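Local coordinates for exported gluconolactonase (Xanthomonas campestris pv. campestris, PDB 3DR2), which probably hydrolyses gluconolactone to gluconate in glucose secondary metabolism, as a calcium-binding six-bladed beta-propeller enzyme of the SMP-30 family that forms a dimer, at residues H4-A16 and R68-L81. Sequence-based numbering, arbitrary orientation.
Sequences HCRVRPAGPAVPA and RVLGWREDGTVDVL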
loop_
_atom_site.group_PDB
_atom_site.type_symbol
_atom_site.label_atom_id
_atom_site.label_comp_id
_atom_site.label_asym_id
_atom_site.label_seq_id
_atom_site.Cartn_x
_atom_site.Cartn_y
_atom_site.Cartn_z
ATOM N N HIS A 4 -9.342 -2.640 -13.700
ATOM C CA HIS A 4 -9.105 -1.784 -14.900
ATOM C C HIS A 4 -9.681 -0.388 -14.713
ATOM O O HIS A 4 -9.956 0.305 -15.693
ATOM C CB HIS A 4 -9.757 -2.408 -16.140
ATOM C CG HIS A 4 -9.098 -3.668 -16.612
ATOM N ND1 HIS A 4 -7.877 -3.678 -17.253
ATOM C CD2 HIS A 4 -9.500 -4.961 -16.549
ATOM C CE1 HIS A 4 -7.557 -4.922 -17.567
ATOM N NE2 HIS A 4 -8.523 -5.720 -17.151
ATOM N N CYS A 5 -9.877 0.043 -13.471
ATOM C CA CYS A 5 -10.449 1.366 -13.284
ATOM C C CYS A 5 -9.478 2.504 -13.563
ATOM O O CYS A 5 -8.260 2.322 -13.589
ATOM C CB CYS A 5 -11.054 1.524 -11.883
ATOM S SG CYS A 5 -9.917 1.765 -10.480
ATOM N N ARG A 6 -10.038 3.680 -13.812
ATOM C CA ARG A 6 -9.248 4.868 -14.089
ATOM C C ARG A 6 -8.938 5.541 -12.757
ATOM O O ARG A 6 -9.856 5.916 -12.025
ATOM C CB ARG A 6 -10.036 5.827 -14.981
ATOM C CG ARG A 6 -9.284 7.098 -15.323
ATOM C CD ARG A 6 -10.242 8.207 -15.696
ATOM N NE ARG A 6 -11.106 7.822 -16.806
ATOM C CZ ARG A 6 -12.095 8.574 -17.279
ATOM N NH1 ARG A 6 -12.826 8.141 -18.298
ATOM N NH2 ARG A 6 -12.354 9.754 -16.729
ATOM N N VAL A 7 -7.653 5.688 -12.438
ATOM C CA VAL A 7 -7.254 6.308 -11.180
ATOM C C VAL A 7 -6.862 7.783 -11.293
ATOM O O VAL A 7 -6.623 8.440 -10.287
ATOM C CB VAL A 7 -6.117 5.508 -10.493
ATOM C CG1 VAL A 7 -6.666 4.181 -9.971
ATOM C CG2 VAL A 7 -4.984 5.257 -11.472
ATOM N N ARG A 8 -6.777 8.293 -12.521
ATOM C CA ARG A 8 -6.489 9.710 -12.754
ATOM C C ARG A 8 -7.164 10.106 -14.060
ATOM O O ARG A 8 -6.948 9.479 -15.092
ATOM C CB ARG A 8 -4.987 10.003 -12.870
ATOM C CG ARG A 8 -4.687 11.512 -12.987
ATOM C CD ARG A 8 -3.261 11.792 -13.459
ATOM N NE ARG A 8 -2.881 13.206 -13.386
ATOM C CZ ARG A 8 -3.152 14.121 -14.313
ATOM N NH1 ARG A 8 -3.820 13.797 -15.411
ATOM N NH2 ARG A 8 -2.730 15.369 -14.150
ATOM N N PRO A 9 -8.015 11.137 -14.026
ATOM C CA PRO A 9 -8.679 11.554 -15.264
ATOM C C PRO A 9 -7.692 12.236 -16.198
ATOM O O PRO A 9 -6.620 12.660 -15.772
ATOM C CB PRO A 9 -9.765 12.510 -14.770
ATOM C CG PRO A 9 -9.153 13.106 -13.544
ATOM C CD PRO A 9 -8.517 11.898 -12.871
ATOM N N ALA A 10 -8.047 12.332 -17.474
ATOM C CA ALA A 10 -7.181 12.994 -18.435
ATOM C C ALA A 10 -6.995 14.414 -17.919
ATOM O O ALA A 10 -7.858 14.940 -17.216
ATOM C CB ALA A 10 -7.838 13.012 -19.812
ATOM N N GLY A 11 -5.872 15.031 -18.253
ATOM C CA GLY A 11 -5.627 16.379 -17.785
ATOM C C GLY A 11 -4.152 16.700 -17.788
ATOM O O GLY A 11 -3.316 15.792 -17.680
ATOM N N PRO A 12 -3.795 17.988 -17.901
ATOM C CA PRO A 12 -2.399 18.428 -17.923
ATOM C C PRO A 12 -1.598 18.095 -16.671
ATOM O O PRO A 12 -2.135 18.025 -15.560
ATOM C CB PRO A 12 -2.516 19.934 -18.160
ATOM C CG PRO A 12 -3.816 20.277 -17.496
ATOM C CD PRO A 12 -4.709 19.145 -17.946
ATOM N N ALA A 13 -0.303 17.890 -16.869
ATOM C CA ALA A 13 0.596 17.588 -15.770
ATOM C C ALA A 13 0.816 18.877 -14.992
ATOM O O ALA A 13 0.551 19.973 -15.494
ATOM C CB ALA A 13 1.922 17.065 -16.307
ATOM N N VAL A 14 1.303 18.739 -13.769
ATOM C CA VAL A 14 1.568 19.882 -12.909
ATOM C C VAL A 14 3.066 19.914 -12.612
ATOM O O VAL A 14 3.663 18.879 -12.333
ATOM C CB VAL A 14 0.770 19.755 -11.590
ATOM C CG1 VAL A 14 1.087 20.917 -10.670
ATOM C CG2 VAL A 14 -0.722 19.706 -11.894
ATOM N N PRO A 15 3.701 21.097 -12.693
ATOM C CA PRO A 15 5.139 21.173 -12.414
ATOM C C PRO A 15 5.456 20.627 -11.027
ATOM O O PRO A 15 4.711 20.859 -10.078
ATOM C CB PRO A 15 5.432 22.667 -12.527
ATOM C CG PRO A 15 4.435 23.118 -13.549
ATOM C CD PRO A 15 3.181 22.417 -13.093
ATOM N N ALA A 16 6.562 19.902 -10.915
ATOM C CA ALA A 16 6.967 19.327 -9.638
ATOM C C ALA A 16 7.604 20.392 -8.757
ATOM O O ALA A 16 8.240 21.316 -9.254
ATOM C CB ALA A 16 7.947 18.185 -9.867
ATOM N N ARG A 68 -0.528 -2.906 -7.758
ATOM C CA ARG A 68 -1.112 -2.574 -9.048
ATOM C C ARG A 68 -0.016 -2.258 -10.044
ATOM O O ARG A 68 1.083 -1.870 -9.663
ATOM C CB ARG A 68 -1.994 -1.328 -8.940
ATOM C CG ARG A 68 -3.375 -1.534 -8.353
ATOM C CD ARG A 68 -4.069 -0.185 -8.255
ATOM N NE ARG A 68 -5.508 -0.293 -8.051
ATOM C CZ ARG A 68 -6.238 0.635 -7.440
ATOM N NH1 ARG A 68 -5.659 1.722 -6.968
ATOM N NH2 ARG A 68 -7.548 0.487 -7.320
ATOM N N VAL A 69 -0.329 -2.447 -11.324
ATOM C CA VAL A 69 0.566 -2.073 -12.408
ATOM C C VAL A 69 -0.302 -1.030 -13.114
ATOM O O VAL A 69 -1.404 -1.346 -13.578
ATOM C CB VAL A 69 0.867 -3.229 -13.372
ATOM C CG1 VAL A 69 1.529 -2.681 -14.624
ATOM C CG2 VAL A 69 1.802 -4.233 -12.706
ATOM N N LEU A 70 0.181 0.207 -13.157
ATOM C CA LEU A 70 -0.557 1.325 -13.748
ATOM C C LEU A 70 -0.072 1.689 -15.139
ATOM O O LEU A 70 1.046 1.352 -15.527
ATOM C CB LEU A 70 -0.425 2.545 -12.839
ATOM C CG LEU A 70 -0.811 2.276 -11.381
ATOM C CD1 LEU A 70 -0.393 3.439 -10.504
ATOM C CD2 LEU A 70 -2.316 2.036 -11.297
ATOM N N GLY A 71 -0.924 2.398 -15.877
ATOM C CA GLY A 71 -0.576 2.821 -17.218
ATOM C C GLY A 71 -0.911 4.284 -17.451
ATOM O O GLY A 71 -2.068 4.693 -17.339
ATOM N N TRP A 72 0.108 5.076 -17.769
ATOM C CA TRP A 72 -0.075 6.498 -18.036
ATOM C C TRP A 72 -0.298 6.685 -19.533
ATOM O O TRP A 72 0.536 6.272 -20.337
ATOM C CB TRP A 72 1.170 7.280 -17.618
ATOM C CG TRP A 72 1.128 8.730 -17.994
ATOM C CD1 TRP A 72 0.480 9.734 -17.333
ATOM C CD2 TRP A 72 1.759 9.336 -19.128
ATOM N NE1 TRP A 72 0.672 10.932 -17.985
ATOM C CE2 TRP A 72 1.452 10.716 -19.089
ATOM C CE3 TRP A 72 2.553 8.848 -20.174
ATOM C CZ2 TRP A 72 1.914 11.615 -20.058
ATOM C CZ3 TRP A 72 3.013 9.745 -21.138
ATOM C CH2 TRP A 72 2.690 11.113 -21.069
ATOM N N ARG A 73 -1.431 7.294 -19.889
ATOM C CA ARG A 73 -1.778 7.563 -21.285
ATOM C C ARG A 73 -1.301 8.982 -21.601
ATOM O O ARG A 73 -1.239 9.830 -20.717
ATOM C CB ARG A 73 -3.293 7.467 -21.489
ATOM C CG ARG A 73 -3.965 6.276 -20.814
ATOM C CD ARG A 73 -3.359 4.929 -21.200
ATOM N NE ARG A 73 -4.218 3.835 -20.743
ATOM C CZ ARG A 73 -4.057 2.554 -21.059
ATOM N NH1 ARG A 73 -3.048 2.171 -21.839
ATOM N NH2 ARG A 73 -4.934 1.652 -20.627
ATOM N N GLU A 74 -0.988 9.256 -22.860
ATOM C CA GLU A 74 -0.473 10.571 -23.211
ATOM C C GLU A 74 -1.393 11.770 -22.969
ATOM O O GLU A 74 -0.935 12.912 -22.993
ATOM C CB GLU A 74 0.035 10.546 -24.653
ATOM C CG GLU A 74 1.170 9.535 -24.841
ATOM C CD GLU A 74 1.816 9.608 -26.206
ATOM O OE1 GLU A 74 1.102 9.433 -27.213
ATOM O OE2 GLU A 74 3.045 9.835 -26.270
ATOM N N ASP A 75 -2.677 11.527 -22.719
ATOM C CA ASP A 75 -3.589 12.634 -22.445
ATOM C C ASP A 75 -3.645 12.885 -20.936
ATOM O O ASP A 75 -4.433 13.702 -20.447
ATOM C CB ASP A 75 -4.984 12.337 -23.013
ATOM C CG ASP A 75 -5.725 11.279 -22.233
ATOM O OD1 ASP A 75 -5.075 10.349 -21.715
ATOM O OD2 ASP A 75 -6.969 11.374 -22.154
ATOM N N GLY A 76 -2.789 12.174 -20.200
ATOM C CA GLY A 76 -2.719 12.342 -18.758
ATOM C C GLY A 76 -3.469 11.310 -17.947
ATOM O O GLY A 76 -3.305 11.229 -16.727
ATOM N N THR A 77 -4.305 10.528 -18.616
ATOM C CA THR A 77 -5.085 9.498 -17.944
ATOM C C THR A 77 -4.179 8.407 -17.397
ATOM O O THR A 77 -3.150 8.095 -17.996
ATOM C CB THR A 77 -6.071 8.827 -18.911
ATOM O OG1 THR A 77 -6.976 9.806 -19.430
ATOM C CG2 THR A 77 -6.860 7.736 -18.198
ATOM N N VAL A 78 -4.553 7.859 -16.244
ATOM C CA VAL A 78 -3.811 6.756 -15.649
ATOM C C VAL A 78 -4.851 5.679 -15.368
ATOM O O VAL A 78 -5.845 5.924 -14.672
ATOM C CB VAL A 78 -3.099 7.151 -14.331
ATOM C CG1 VAL A 78 -2.361 5.936 -13.762
ATOM C CG2 VAL A 78 -2.104 8.278 -14.585
ATOM N N ASP A 79 -4.631 4.499 -15.936
ATOM C CA ASP A 79 -5.534 3.367 -15.770
ATOM C C ASP A 79 -4.828 2.228 -15.049
ATOM O O ASP A 79 -3.606 2.133 -15.072
ATOM C CB ASP A 79 -5.996 2.848 -17.136
ATOM C CG ASP A 79 -6.802 3.863 -17.904
ATOM O OD1 ASP A 79 -7.766 4.395 -17.319
ATOM O OD2 ASP A 79 -6.481 4.123 -19.086
ATOM N N VAL A 80 -5.607 1.368 -14.403
ATOM C CA VAL A 80 -5.035 0.210 -13.733
ATOM C C VAL A 80 -4.955 -0.883 -14.801
ATOM O O VAL A 80 -5.986 -1.325 -15.323
ATOM C CB VAL A 80 -5.932 -0.276 -12.572
ATOM C CG1 VAL A 80 -5.339 -1.542 -11.951
ATOM C CG2 VAL A 80 -6.058 0.819 -11.517
ATOM N N LEU A 81 -3.736 -1.305 -15.138
ATOM C CA LEU A 81 -3.522 -2.344 -16.143
ATOM C C LEU A 81 -3.604 -3.735 -15.523
ATOM O O LEU A 81 -4.154 -4.656 -16.124
ATOM C CB LEU A 81 -2.159 -2.155 -16.824
ATOM C CG LEU A 81 -1.960 -0.844 -17.595
ATOM C CD1 LEU A 81 -0.526 -0.764 -18.127
ATOM C CD2 LEU A 81 -2.959 -0.770 -18.743
HETATM O O HOH W 1 -6.707 -1.100 -18.332
HETATM O O HOH W 2 -9.462 2.125 -17.431
HETATM O O HOH W 3 -9.815 5.567 -18.726
#
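Val-78 stands opposite two residues of the N-terminal segment, Val-7 and Arg-8, in a classic beta bulge where strand 6-8 runs antiparallel along the outer side of strand 78-80. Val-78 O takes the N-H of Val-7 at 2.9 Å and, weakly, that of Arg-8, while Val-78 N gives a straighter bond (163°) to Arg-8 O. Before the bulge, Val-80 N donates to Cys-5 O at 2.9 Å; beyond it, Gly-11 N donates to Asp-75 O, in the type I turn 73-76. Arg-8 has CG anti to its own N (chi1 -175°) and a chain extended as far as NE, which carries the guanidinium past Val-78 CG2 to three carbonyls: NH1 donates to Gly-76 O (2.9 Å, from above the carbonyl plane) and to Gly-11 O, and NH2 to Pro-12 O, which lies in the guanidinium plane. Asp-75 OD1 receives Thr-77 N in an Asx turn, met from above the carboxylate plane. On the face of Arg-6 and Asp-79, the carboxylate divides its work: OD2 takes Arg-73 NE in a salt bridge (2.8 Å) through its anti lone pair, whereas OD1 accepts from a water that also takes the N-H of Arg-6 NE and, weakly, from a second water that also donates to His-4 O. On the side of the sheet where Val-78 lies, Val-7 CG2 packs on Val-78 CG1 at 3.5 Å, and CG1 meets Val-80 CG2 and lies over one face of the Arg-68 guanidinium. That guanidinium bonds Pro-156 O and Gly-159 O of the second subunit, whose Cys-160 forms a disulfide with Cys-5. The N-terminal segment thus adds an edge strand to one blade of the six-bladed beta-propeller and, through Cys-5, ties that blade to the dimer partner.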